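Local coordinates for protein aminopeptidase (Aneurinibacillus sp. AM-1, PDB 5IB9) that probably removes N-terminal residues from peptides as a zinc-dependent aminopeptidase of the M28 family, and here holds an inhibitor at its zinc centre, at residues A[201-206]-A[269-274]; A[28-33]-A[229-234]; A[225-230]-A[243-248]; A[278-283]-A[348-353]. All coordinates share one frame; numbering follows the deposited sequence.

Contact 1 (A[201-206]-A[269-274]). With ZN (zinc ion), chain G; ZN (zinc ion), chain B; BES (2-(3-amino-2-hydroxy-4-phenyl-butyrylamino)-4-methyl-pentanoic acid), chain H.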
loop_
_atom_site.group_PDB
_atom_site.type_symbol
_atom_site.label_atom_id
_atom_site.label_comp_id
_atom_site.label_asym_id
_atom_site.label_seq_id
_atom_site.Cartn_x
_atom_site.Cartn_y
_atom_site.Cartn_z
ATOM N N LEU A 201 5.780 2.916 -12.096
ATOM C CA LEU A 201 5.470 1.860 -13.059
ATOM C C LEU A 201 4.227 1.118 -12.551
ATOM O O LEU A 201 3.757 1.308 -11.420
ATOM C CB LEU A 201 6.618 0.849 -13.108
ATOM C CG LEU A 201 7.997 1.357 -13.543
ATOM C CD1 LEU A 201 8.994 0.167 -13.387
ATOM C CD2 LEU A 201 7.900 1.833 -14.963
ATOM N N THR A 202 3.625 0.373 -13.487
ATOM C CA THR A 202 2.469 -0.440 -13.062
ATOM C C THR A 202 2.801 -1.897 -13.397
ATOM O O THR A 202 3.273 -2.239 -14.493
ATOM C CB THR A 202 1.250 -0.086 -13.958
ATOM O OG1 THR A 202 0.950 1.302 -13.741
ATOM C CG2 THR A 202 0.003 -0.874 -13.527
ATOM N N SER A 203 2.632 -2.718 -12.411
ATOM C CA SER A 203 2.696 -4.163 -12.610
ATOM C C SER A 203 1.339 -4.821 -12.241
ATOM O O SER A 203 0.324 -4.105 -12.018
ATOM C CB SER A 203 3.869 -4.707 -11.745
ATOM O OG SER A 203 4.093 -6.130 -11.844
ATOM N N HIS A 204 1.303 -6.131 -12.290
ATOM C CA HIS A 204 0.032 -6.851 -12.091
ATOM C C HIS A 204 0.243 -8.188 -11.441
ATOM O O HIS A 204 1.286 -8.821 -11.615
ATOM C CB HIS A 204 -0.590 -7.156 -13.447
ATOM C CG HIS A 204 -0.747 -5.981 -14.368
ATOM N ND1 HIS A 204 0.286 -5.420 -15.108
ATOM C CD2 HIS A 204 -1.831 -5.199 -14.578
ATOM C CE1 HIS A 204 -0.168 -4.324 -15.715
ATOM N NE2 HIS A 204 -1.458 -4.222 -15.474
ATOM N N ASN A 205 -0.829 -8.671 -10.753
ATOM C CA ASN A 205 -0.960 -10.076 -10.345
ATOM C C ASN A 205 -2.062 -10.695 -11.189
ATOM O O ASN A 205 -3.043 -10.038 -11.491
ATOM C CB ASN A 205 -1.337 -10.180 -8.855
ATOM C CG ASN A 205 -0.369 -9.417 -7.988
ATOM O OD1 ASN A 205 0.832 -9.614 -8.120
ATOM N ND2 ASN A 205 -0.874 -8.765 -6.974
ATOM N N VAL A 206 -1.913 -11.972 -11.490
ATOM C CA VAL A 206 -2.925 -12.720 -12.280
ATOM C C VAL A 206 -3.477 -13.782 -11.352
ATOM O O VAL A 206 -2.744 -14.582 -10.784
ATOM C CB VAL A 206 -2.309 -13.394 -13.519
ATOM C CG1 VAL A 206 -3.513 -14.100 -14.225
ATOM C CG2 VAL A 206 -1.657 -12.362 -14.422
ATOM N N PHE A 269 2.470 -13.597 -9.314
ATOM C CA PHE A 269 2.665 -12.249 -8.747
ATOM C C PHE A 269 3.609 -11.413 -9.571
ATOM O O PHE A 269 4.596 -11.948 -10.079
ATOM C CB PHE A 269 3.233 -12.379 -7.364
ATOM C CG PHE A 269 2.425 -13.146 -6.372
ATOM C CD1 PHE A 269 1.212 -12.604 -5.863
ATOM C CD2 PHE A 269 2.802 -14.382 -5.905
ATOM C CE1 PHE A 269 0.431 -13.310 -4.933
ATOM C CE2 PHE A 269 2.041 -15.097 -4.962
ATOM C CZ PHE A 269 0.875 -14.549 -4.497
ATOM N N GLY A 270 3.330 -10.110 -9.642
ATOM C CA GLY A 270 4.287 -9.205 -10.307
ATOM C C GLY A 270 5.251 -8.623 -9.302
ATOM O O GLY A 270 5.063 -8.662 -8.097
ATOM N N ALA A 271 6.340 -8.069 -9.855
ATOM C CA ALA A 271 7.287 -7.227 -9.058
ATOM C C ALA A 271 7.795 -7.936 -7.888
ATOM O O ALA A 271 8.056 -7.364 -6.856
ATOM C CB ALA A 271 6.666 -5.810 -8.742
ATOM N N GLU A 272 7.991 -9.252 -7.929
ATOM C CA GLU A 272 8.619 -10.020 -6.859
ATOM C C GLU A 272 10.073 -9.547 -6.634
ATOM O O GLU A 272 10.492 -9.410 -5.471
ATOM C CB GLU A 272 8.516 -11.546 -7.090
ATOM C CG GLU A 272 8.977 -12.379 -5.885
ATOM C CD GLU A 272 10.484 -12.723 -5.947
ATOM O OE1 GLU A 272 11.181 -12.414 -6.948
ATOM O OE2 GLU A 272 10.868 -13.292 -4.902
ATOM N N GLU A 273 10.735 -9.304 -7.754
ATOM C CA GLU A 273 12.205 -9.060 -7.636
ATOM C C GLU A 273 12.454 -7.667 -7.085
ATOM O O GLU A 273 13.601 -7.410 -6.624
ATOM C CB GLU A 273 12.786 -9.203 -9.009
ATOM C CG GLU A 273 12.740 -10.620 -9.698
ATOM C CD GLU A 273 13.622 -11.688 -9.022
ATOM O OE1 GLU A 273 14.200 -11.378 -7.930
ATOM O OE2 GLU A 273 13.656 -12.862 -9.617
ATOM N N ASN A 274 11.444 -6.835 -7.071
ATOM C CA ASN A 274 11.481 -5.498 -6.519
ATOM C C ASN A 274 11.201 -5.406 -5.042
ATOM O O ASN A 274 11.034 -4.296 -4.511
ATOM C CB ASN A 274 10.411 -4.576 -7.252
ATOM C CG ASN A 274 10.570 -4.588 -8.772
ATOM O OD1 ASN A 274 11.210 -3.690 -9.362
ATOM N ND2 ASN A 274 10.145 -5.676 -9.386
HETATM ZN ZN ZN G . -2.684 -2.922 -16.423
HETATM ZN ZN ZN B . 14.925 -13.829 -8.238
HETATM N N2 BES H . 13.923 -16.893 -6.088
HETATM C C1 BES H . 14.550 -15.755 -5.415
HETATM C C6 BES H . 14.719 -16.110 -3.940
HETATM C C7 BES H . 15.748 -17.169 -3.560
HETATM C C8 BES H . 17.007 -17.286 -4.201
HETATM C C12 BES H . 15.429 -18.038 -2.494
HETATM C C9 BES H . 17.921 -18.268 -3.766
HETATM C C11 BES H . 16.350 -19.033 -2.060
HETATM C C10 BES H . 17.590 -19.140 -2.710
HETATM C C2 BES H . 13.688 -14.500 -5.594
HETATM O O2 BES H . 13.398 -14.561 -6.990
HETATM C C3 BES H . 14.589 -13.351 -5.297
HETATM O O3 BES H . 15.533 -13.154 -6.055
HETATM N N1 BES H . 14.373 -12.690 -4.213
HETATM C C4 BES H . 15.287 -11.606 -3.841
HETATM C C13 BES H . 14.701 -11.085 -2.541
HETATM C C14 BES H . 13.299 -10.481 -2.674
HETATM C C15 BES H . 12.998 -9.922 -1.289
HETATM C C16 BES H . 13.149 -9.435 -3.780
HETATM C C5 BES H . 16.683 -12.089 -3.467
HETATM O O1 BES H . 17.632 -11.251 -3.453
HETATM O O4 BES H . 16.916 -13.272 -3.162
HETATM O O HOH W 1 -3.032 -3.330 -18.293
HETATM O O HOH W 2 -2.404 -0.970 -16.406
HETATM O O HOH W 3 -1.212 -0.920 -16.758
HETATM O O HOH W 4 -1.643 -2.174 -18.064
#
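N205 OD1 takes the N-H of G270 at 3.0 Å, a fairly straight bond (160° at the hydrogen) whose donor tilts only 16° from the carbonyl plane. ND2 of the same amide is held elsewhere, by Q58 OE1 and the carbonyl O of G278, which together fix the rotation of the amide. The same OD1 sits in plane at the edge of the F269 ring, 3.8 Å from F269 CD1, with amide and ring planes nearly perpendicular. Two residues earlier on the strand, S203 OG lies 3.4 Å from G270 CA while hydrogen-bonding to E37. Between them, H204 turns its ring to the other side of the strand, where H204 NE2 binds a zinc ion at 2.0 Å that E288 of the second subunit also binds. Beyond G270 the loop runs into the active site. E273, bent at chi2 (-67°), chelates the other zinc unevenly, with OE2 at 2.1 Å and OE1 at 2.6 Å; D240 and H371 also bind it, as do O2 and O3 of the bestatin-type inhibitor. E272 OE1 approaches inhibitor O2 at 3.1 Å. The N205 bond thus fixes the backbone at the start of the loop that carries both glutamates.

Contact 2 (A[28-33]-A[229-234])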
loop_
_atom_site.group_PDB
_atom_site.type_symbol
_atom_site.label_atom_id
_atom_site.label_comp_id
_atom_site.label_asym_id
_atom_site.label_seq_id
_atom_site.Cartn_x
_atom_site.Cartn_y
_atom_site.Cartn_z
ATOM N N ALA A 28 12.757 -13.439 -23.411
ATOM C CA ALA A 28 13.403 -12.239 -23.043
ATOM C C ALA A 28 13.169 -12.035 -21.526
ATOM O O ALA A 28 12.173 -12.555 -20.994
ATOM C CB ALA A 28 12.793 -11.007 -23.869
ATOM N N PRO A 29 14.001 -11.291 -20.820
ATOM C CA PRO A 29 13.726 -10.926 -19.425
ATOM C C PRO A 29 12.367 -10.241 -19.273
ATOM O O PRO A 29 11.887 -9.576 -20.175
ATOM C CB PRO A 29 14.880 -9.977 -19.069
ATOM C CG PRO A 29 15.980 -10.327 -20.058
ATOM C CD PRO A 29 15.276 -10.651 -21.305
ATOM N N ARG A 30 11.789 -10.448 -18.092
ATOM C CA ARG A 30 10.442 -9.903 -17.819
ATOM C C ARG A 30 10.559 -8.934 -16.675
ATOM O O ARG A 30 10.060 -9.143 -15.528
ATOM C CB ARG A 30 9.449 -11.071 -17.473
ATOM C CG ARG A 30 9.307 -12.030 -18.593
ATOM C CD ARG A 30 8.420 -13.247 -18.244
ATOM N NE ARG A 30 8.926 -13.975 -17.062
ATOM C CZ ARG A 30 10.071 -14.735 -17.062
ATOM N NH1 ARG A 30 10.723 -15.007 -18.224
ATOM N NH2 ARG A 30 10.484 -15.300 -15.927
ATOM N N VAL A 31 11.156 -7.749 -16.895
ATOM C CA VAL A 31 11.382 -6.874 -15.777
ATOM C C VAL A 31 10.068 -6.232 -15.327
ATOM O O VAL A 31 9.241 -5.886 -16.193
ATOM C CB VAL A 31 12.349 -5.739 -16.221
ATOM C CG1 VAL A 31 12.463 -4.684 -15.141
ATOM C CG2 VAL A 31 13.742 -6.402 -16.481
ATOM N N ALA A 32 9.873 -6.131 -13.981
ATOM C CA ALA A 32 8.539 -5.726 -13.543
ATOM C C ALA A 32 8.158 -4.377 -14.085
ATOM O O ALA A 32 8.984 -3.464 -14.149
ATOM C CB ALA A 32 8.430 -5.714 -12.095
ATOM N N GLY A 33 6.918 -4.267 -14.548
ATOM C CA GLY A 33 6.413 -2.964 -15.011
ATOM C C GLY A 33 6.776 -2.715 -16.468
ATOM O O GLY A 33 6.390 -1.669 -17.039
ATOM N N HIS A 229 5.941 -13.813 -11.899
ATOM C CA HIS A 229 6.158 -13.773 -13.364
ATOM C C HIS A 229 7.151 -12.770 -13.891
ATOM O O HIS A 229 7.368 -12.781 -15.070
ATOM C CB HIS A 229 4.792 -13.648 -14.115
ATOM C CG HIS A 229 3.919 -12.520 -13.633
ATOM N ND1 HIS A 229 4.203 -11.177 -13.551
ATOM C CD2 HIS A 229 2.664 -12.680 -13.140
ATOM C CE1 HIS A 229 3.137 -10.530 -13.021
ATOM N NE2 HIS A 229 2.196 -11.454 -12.813
ATOM N N ASP A 230 7.764 -12.031 -12.977
ATOM C CA ASP A 230 8.857 -11.111 -13.397
ATOM C C ASP A 230 10.218 -11.772 -13.159
ATOM O O ASP A 230 10.351 -12.755 -12.401
ATOM C CB ASP A 230 8.806 -9.827 -12.585
ATOM C CG ASP A 230 9.037 -9.993 -11.098
ATOM O OD1 ASP A 230 8.462 -10.921 -10.430
ATOM O OD2 ASP A 230 9.830 -9.197 -10.549
ATOM N N SER A 231 11.190 -11.183 -13.902
ATOM C CA SER A 231 12.589 -11.639 -13.669
ATOM C C SER A 231 13.474 -10.423 -13.544
ATOM O O SER A 231 13.027 -9.316 -13.725
ATOM C CB SER A 231 13.080 -12.562 -14.806
ATOM O OG SER A 231 13.228 -11.800 -16.001
ATOM N N VAL A 232 14.705 -10.647 -13.071
ATOM C CA VAL A 232 15.626 -9.456 -12.971
ATOM C C VAL A 232 16.147 -9.009 -14.345
ATOM O O VAL A 232 16.099 -9.763 -15.327
ATOM C CB VAL A 232 16.820 -9.791 -12.049
ATOM C CG1 VAL A 232 16.285 -10.099 -10.612
ATOM C CG2 VAL A 232 17.739 -10.898 -12.588
ATOM N N GLU A 233 16.617 -7.756 -14.379
ATOM C CA GLU A 233 17.215 -7.193 -15.615
ATOM C C GLU A 233 18.249 -8.167 -16.255
ATOM O O GLU A 233 19.083 -8.730 -15.564
ATOM C CB GLU A 233 17.983 -5.915 -15.274
ATOM C CG GLU A 233 17.143 -4.637 -15.044
ATOM C CD GLU A 233 16.686 -3.929 -16.347
ATOM O OE1 GLU A 233 15.841 -2.968 -16.253
ATOM O OE2 GLU A 233 17.159 -4.327 -17.462
ATOM N N LYS A 234 18.154 -8.350 -17.555
ATOM C CA LYS A 234 19.082 -9.190 -18.396
ATOM C C LYS A 234 18.983 -10.689 -18.160
ATOM O O LYS A 234 19.645 -11.465 -18.843
ATOM C CB LYS A 234 20.573 -8.718 -18.212
ATOM C CG LYS A 234 20.796 -7.331 -18.707
ATOM C CD LYS A 234 22.266 -6.873 -18.592
ATOM C CE LYS A 234 22.248 -5.351 -18.644
ATOM N NZ LYS A 234 23.465 -4.655 -18.056
HETATM O O HOH W 5 9.267 -15.108 -13.327
HETATM O O HOH W 6 11.429 -7.611 -12.059
#
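R30 and S231 exchange two hydrogen bonds: R30 N gives to S231 OG at 2.9 Å, almost straight at 174°, and S231 N gives to R30 O at 2.8 Å. The seryl OG lies between its own backbone N and carbonyl carbon (chi1 69°), which places it in line with the R30 N-H, and it is also hydrogen-bonded to A235 O. A third bond uses the guanidinium: R30 NE reaches H229 O at 2.8 Å. That oxygen lies near the guanidinium plane, whereas the donor stands above the carbonyl plane of H229. S231 CB lies over one face of the R30 guanidinium; R30 NH1 also bonds L25 O and P236 O, and NH2 bonds G237 O. D230 OD1 and OD2 accept the backbone N-H groups of E272 and E273. Two waters supplement these bonds, one joining R30 NH2 to D230 O, the other linking A32 N, D230 OD2 and S231 O. Van der Waals contacts add to these: P29 CG rests 3.6 Å from K234 C, and V31 CG2 meets E233 CA at 3.7 Å. The loop between helices 15-25 and 35-50 is thereby fastened to the one leading from strand 222-228 into helix 238-256.

Contact 3 (A[225-230]-A[243-248]). With ZN (zinc ion), chain C.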
loop_
_atom_site.group_PDB
_atom_site.type_symbol
_atom_site.label_atom_id
_atom_site.label_comp_id
_atom_site.label_asym_id
_atom_site.label_seq_id
_atom_site.Cartn_x
_atom_site.Cartn_y
_atom_site.Cartn_z
ATOM N N ILE A 225 -1.863 -21.177 -4.408
ATOM C CA ILE A 225 -0.591 -21.714 -5.071
ATOM C C ILE A 225 -0.087 -20.541 -5.840
ATOM O O ILE A 225 -0.795 -20.048 -6.752
ATOM C CB ILE A 225 -0.952 -22.895 -5.970
ATOM C CG1 ILE A 225 -1.699 -24.054 -5.222
ATOM C CG2 ILE A 225 0.308 -23.461 -6.630
ATOM C CD1 ILE A 225 -3.257 -23.876 -5.235
ATOM N N GLY A 226 1.131 -20.147 -5.537
ATOM C CA GLY A 226 1.698 -18.908 -6.143
ATOM C C GLY A 226 3.077 -19.154 -6.818
ATOM O O GLY A 226 3.784 -20.125 -6.534
ATOM N N SER A 227 3.425 -18.161 -7.621
ATOM C CA SER A 227 4.752 -18.030 -8.284
ATOM C C SER A 227 4.824 -16.598 -8.679
ATOM O O SER A 227 3.859 -15.839 -8.537
ATOM C CB SER A 227 4.889 -18.990 -9.507
ATOM O OG SER A 227 3.728 -18.770 -10.354
ATOM N N HIS A 228 5.975 -16.155 -9.184
ATOM C CA HIS A 228 6.100 -14.773 -9.715
ATOM C C HIS A 228 6.504 -14.773 -11.182
ATOM O O HIS A 228 7.266 -15.657 -11.628
ATOM C CB HIS A 228 7.098 -13.886 -8.866
ATOM C CG HIS A 228 8.563 -14.309 -8.915
ATOM N ND1 HIS A 228 9.465 -13.715 -9.811
ATOM C CD2 HIS A 228 9.260 -15.083 -8.081
ATOM C CE1 HIS A 228 10.685 -14.239 -9.533
ATOM N NE2 HIS A 228 10.573 -15.075 -8.519
ATOM N N HIS A 229 5.941 -13.813 -11.899
ATOM C CA HIS A 229 6.158 -13.773 -13.364
ATOM C C HIS A 229 7.151 -12.770 -13.891
ATOM O O HIS A 229 7.368 -12.781 -15.070
ATOM C CB HIS A 229 4.792 -13.648 -14.115
ATOM C CG HIS A 229 3.919 -12.520 -13.633
ATOM N ND1 HIS A 229 4.203 -11.177 -13.551
ATOM C CD2 HIS A 229 2.664 -12.680 -13.140
ATOM C CE1 HIS A 229 3.137 -10.530 -13.021
ATOM N NE2 HIS A 229 2.196 -11.454 -12.813
ATOM N N ASP A 230 7.764 -12.031 -12.977
ATOM C CA ASP A 230 8.857 -11.111 -13.397
ATOM C C ASP A 230 10.218 -11.772 -13.159
ATOM O O ASP A 230 10.351 -12.755 -12.401
ATOM C CB ASP A 230 8.806 -9.827 -12.585
ATOM C CG ASP A 230 9.037 -9.993 -11.098
ATOM O OD1 ASP A 230 8.462 -10.921 -10.430
ATOM O OD2 ASP A 230 9.830 -9.197 -10.549
ATOM N N SER A 243 9.718 -21.276 -14.255
ATOM C CA SER A 243 9.482 -22.584 -13.778
ATOM C C SER A 243 8.274 -22.639 -12.852
ATOM O O SER A 243 7.405 -23.476 -13.033
ATOM C CB SER A 243 10.753 -23.138 -13.070
ATOM O OG SER A 243 11.001 -22.458 -11.857
ATOM N N GLY A 244 8.260 -21.762 -11.861
ATOM C CA GLY A 244 7.137 -21.770 -10.932
ATOM C C GLY A 244 5.813 -21.380 -11.600
ATOM O O GLY A 244 4.813 -21.899 -11.232
ATOM N N VAL A 245 5.876 -20.448 -12.530
ATOM C CA VAL A 245 4.648 -20.070 -13.287
ATOM C C VAL A 245 4.151 -21.306 -14.039
ATOM O O VAL A 245 2.925 -21.574 -14.027
ATOM C CB VAL A 245 4.976 -18.978 -14.257
ATOM C CG1 VAL A 245 3.725 -18.803 -15.201
ATOM C CG2 VAL A 245 5.266 -17.642 -13.506
ATOM N N ALA A 246 5.099 -22.035 -14.651
ATOM C CA ALA A 246 4.680 -23.195 -15.402
ATOM C C ALA A 246 4.027 -24.299 -14.566
ATOM O O ALA A 246 3.018 -24.926 -14.946
ATOM C CB ALA A 246 5.920 -23.823 -16.119
ATOM N N VAL A 247 4.587 -24.510 -13.343
ATOM C CA VAL A 247 3.938 -25.490 -12.383
ATOM C C VAL A 247 2.589 -24.965 -11.882
ATOM O O VAL A 247 1.643 -25.691 -11.780
ATOM C CB VAL A 247 4.876 -25.805 -11.197
ATOM C CG1 VAL A 247 4.230 -26.804 -10.217
ATOM C CG2 VAL A 247 6.191 -26.428 -11.781
ATOM N N THR A 248 2.504 -23.658 -11.658
ATOM C CA THR A 248 1.251 -23.023 -11.217
ATOM C C THR A 248 0.137 -23.247 -12.285
ATOM O O THR A 248 -0.930 -23.709 -11.924
ATOM C CB THR A 248 1.437 -21.545 -10.934
ATOM O OG1 THR A 248 2.369 -21.379 -9.849
ATOM C CG2 THR A 248 0.082 -20.891 -10.446
HETATM ZN ZN ZN C . 12.204 -16.038 -7.795
#
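S227 and T248 face each other hydroxyl to hydroxyl, S227 OG giving its proton to T248 OG1 at 3.0 Å. T248 OG1 in turn donates to G244 O at 2.9 Å, an oxygen that also accepts T248 N from the opposite face of its plane. The seryl OG lies between its own backbone N and carbonyl carbon (chi1 52°), 3.3 Å from V245 CA. S227 CB meets the helix backbone, 3.3 Å from G244 C; G244 has no side chain, and a CB there would be tight against S227 CB. V245 CG2, the branch anti to its own carbonyl carbon, reaches H228 O at 3.4 Å. The axes of the short segments approach to 6.8 Å and run roughly antiparallel, at 149°, as strand 222-228 and helix 238-256 of a beta-alpha-beta unit completed by strand 263-269. H228 directs its side chain to the other side of the strand: NE2 binds a zinc ion at 2.0 Å together with D240 and D301, and ND1 makes weak bonds to D230 O and D230 OD1. D230 is thus a second-shell partner that may help to orient first-shell H228, while the buried hydroxyls donate in sequence, S227 to T248 to G244 O.

Contact 4 (A[278-283]-A[348-353])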
loop_
_atom_site.group_PDB
_atom_site.type_symbol
_atom_site.label_atom_id
_atom_site.label_comp_id
_atom_site.label_asym_id
_atom_site.label_seq_id
_atom_site.Cartn_x
_atom_site.Cartn_y
_atom_site.Cartn_z
ATOM N N GLY A 278 4.137 -7.356 -5.602
ATOM C CA GLY A 278 2.793 -7.885 -6.024
ATOM C C GLY A 278 2.207 -8.770 -5.003
ATOM O O GLY A 278 0.972 -8.611 -4.741
ATOM N N SER A 279 2.931 -9.672 -4.323
ATOM C CA SER A 279 2.259 -10.420 -3.270
ATOM C C SER A 279 1.866 -9.629 -2.062
ATOM O O SER A 279 0.863 -9.916 -1.424
ATOM C CB SER A 279 3.073 -11.626 -2.856
ATOM O OG SER A 279 4.400 -11.249 -2.439
ATOM N N LYS A 280 2.628 -8.581 -1.728
ATOM C CA LYS A 280 2.178 -7.664 -0.642
ATOM C C LYS A 280 0.864 -7.012 -1.078
ATOM O O LYS A 280 -0.046 -6.878 -0.213
ATOM C CB LYS A 280 3.231 -6.542 -0.480
ATOM C CG LYS A 280 4.415 -7.054 0.369
ATOM C CD LYS A 280 5.526 -5.940 0.389
ATOM C CE LYS A 280 6.756 -6.492 1.162
ATOM N NZ LYS A 280 7.905 -5.479 1.113
ATOM N N LYS A 281 0.734 -6.583 -2.338
ATOM C CA LYS A 281 -0.521 -5.962 -2.794
ATOM C C LYS A 281 -1.588 -6.995 -2.823
ATOM O O LYS A 281 -2.730 -6.638 -2.525
ATOM C CB LYS A 281 -0.360 -5.282 -4.165
ATOM C CG LYS A 281 0.639 -4.128 -4.161
ATOM C CD LYS A 281 0.052 -2.838 -3.564
ATOM C CE LYS A 281 1.191 -1.762 -3.716
ATOM N NZ LYS A 281 0.817 -0.539 -2.943
ATOM N N TYR A 282 -1.337 -8.243 -3.159
ATOM C CA TYR A 282 -2.444 -9.212 -3.157
ATOM C C TYR A 282 -2.883 -9.559 -1.702
ATOM O O TYR A 282 -4.057 -9.580 -1.390
ATOM C CB TYR A 282 -2.056 -10.481 -3.914
ATOM C CG TYR A 282 -3.229 -11.458 -3.895
ATOM C CD1 TYR A 282 -4.333 -11.262 -4.773
ATOM C CD2 TYR A 282 -3.262 -12.511 -3.000
ATOM C CE1 TYR A 282 -5.432 -12.042 -4.655
ATOM C CE2 TYR A 282 -4.350 -13.300 -2.847
ATOM C CZ TYR A 282 -5.398 -13.047 -3.727
ATOM O OH TYR A 282 -6.576 -13.855 -3.622
ATOM N N ALA A 283 -1.940 -9.841 -0.812
ATOM C CA ALA A 283 -2.229 -10.058 0.623
ATOM C C ALA A 283 -3.018 -8.899 1.174
ATOM O O ALA A 283 -3.960 -9.171 1.932
ATOM C CB ALA A 283 -0.867 -10.204 1.337
ATOM N N HIS A 348 6.069 -16.198 -0.363
ATOM C CA HIS A 348 5.489 -16.806 0.855
ATOM C C HIS A 348 5.613 -15.864 2.039
ATOM O O HIS A 348 4.780 -15.929 2.947
ATOM C CB HIS A 348 6.083 -18.166 1.160
ATOM C CG HIS A 348 7.571 -18.129 1.353
ATOM N ND1 HIS A 348 8.463 -17.595 0.423
ATOM C CD2 HIS A 348 8.295 -18.626 2.376
ATOM C CE1 HIS A 348 9.704 -17.728 0.932
ATOM N NE2 HIS A 348 9.617 -18.379 2.098
ATOM N N GLU A 349 6.613 -14.980 2.049
ATOM C CA GLU A 349 6.767 -14.001 3.160
ATOM C C GLU A 349 5.576 -13.082 3.290
ATOM O O GLU A 349 5.291 -12.598 4.388
ATOM C CB GLU A 349 7.991 -13.185 2.867
ATOM C CG GLU A 349 8.501 -12.381 4.107
ATOM C CD GLU A 349 9.923 -11.868 3.826
ATOM O OE1 GLU A 349 10.864 -12.638 3.467
ATOM O OE2 GLU A 349 10.093 -10.682 3.933
ATOM N N SER A 350 4.866 -12.841 2.194
ATOM C CA SER A 350 3.678 -11.963 2.274
ATOM C C SER A 350 2.478 -12.547 2.955
ATOM O O SER A 350 1.638 -11.817 3.492
ATOM C CB SER A 350 3.369 -11.519 0.831
ATOM O OG SER A 350 4.526 -10.837 0.276
ATOM N N PHE A 351 2.446 -13.872 2.881
ATOM C CA PHE A 351 1.315 -14.619 3.510
ATOM C C PHE A 351 1.721 -14.991 4.921
ATOM O O PHE A 351 0.848 -14.928 5.797
ATOM C CB PHE A 351 0.909 -15.795 2.595
ATOM C CG PHE A 351 0.466 -15.302 1.273
ATOM C CD1 PHE A 351 -0.831 -14.781 1.121
ATOM C CD2 PHE A 351 1.368 -15.123 0.214
ATOM C CE1 PHE A 351 -1.235 -14.157 -0.088
ATOM C CE2 PHE A 351 0.967 -14.536 -0.996
ATOM C CZ PHE A 351 -0.358 -14.050 -1.138
ATOM N N HIS A 352 2.947 -15.421 5.179
ATOM C CA HIS A 352 3.374 -15.616 6.558
ATOM C C HIS A 352 3.099 -14.340 7.390
ATOM O O HIS A 352 2.674 -14.464 8.568
ATOM C CB HIS A 352 4.826 -15.981 6.535
ATOM C CG HIS A 352 5.369 -16.127 7.898
ATOM N ND1 HIS A 352 5.323 -17.332 8.562
ATOM C CD2 HIS A 352 5.996 -15.237 8.699
ATOM C CE1 HIS A 352 5.886 -17.176 9.757
ATOM N NE2 HIS A 352 6.216 -15.904 9.897
ATOM N N ALA A 353 3.201 -13.195 6.797
ATOM C CA ALA A 353 3.078 -11.932 7.533
ATOM C C ALA A 353 1.651 -11.811 8.016
ATOM O O ALA A 353 1.385 -11.137 9.025
ATOM C CB ALA A 353 3.403 -10.806 6.643
#
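S279 OG and S350 OG lie 2.7 Å apart at the heart of this helix pair, close enough to share a hydrogen bond whose direction remains unsettled. Both serines point their CB atoms toward the opposing helix, and S279 CB and S350 CB are themselves only 3.7 Å apart. Around this polar point the contacts are mostly made by carbon atoms. F351 lies beside it with CE2 4.0 Å from S279 CB, and one turn along, A283 CB packs against a carbonyl oxygen, S350 O, at 3.7 Å. F351 and Y282 meet at their ring edges, F351 CZ being 3.8 Å from Y282 CD2, so no face stacking is involved. Farther out, the OH of Y282 is hydrogen-bonded to R265 NH1. In the next shell K280, whose CG brushes S350 OG, reaches G275 O with NZ. The axes of the short segments approach to 8.6 Å and run roughly parallel, crossing at -30°, a distance that small side chains such as S279, A283 and S350 allow. Within the buried serine pair, S279 OG has a second hydrogen-bonding partner in D347 OD1, so the pair is tied to an acidic group while the direction between the two hydroxyls stays open.

Overall arrangement
From the N terminus, loop 28-33 meets its partner only at 229-234, so contact 2 closes a long loop that includes the PA domain range 93-177. Within it, strand segment 201-206 opens contact 1, which closes at 269-274, after contact 2; the two therefore cross. Contact 3 lies nested inside contact 1 and shares H229 and D230 with contact 2. Contact 4 follows in series. Backbone pairs bind the first three: F269 N meets S227 O, and F269 O meets H229 N. Contact 4 joins through F269 packed against F351. Together they tie the central strands, the loop between helices 15-25 and 35-50 and the flanking helices beside the zinc ions that meet the inhibitor.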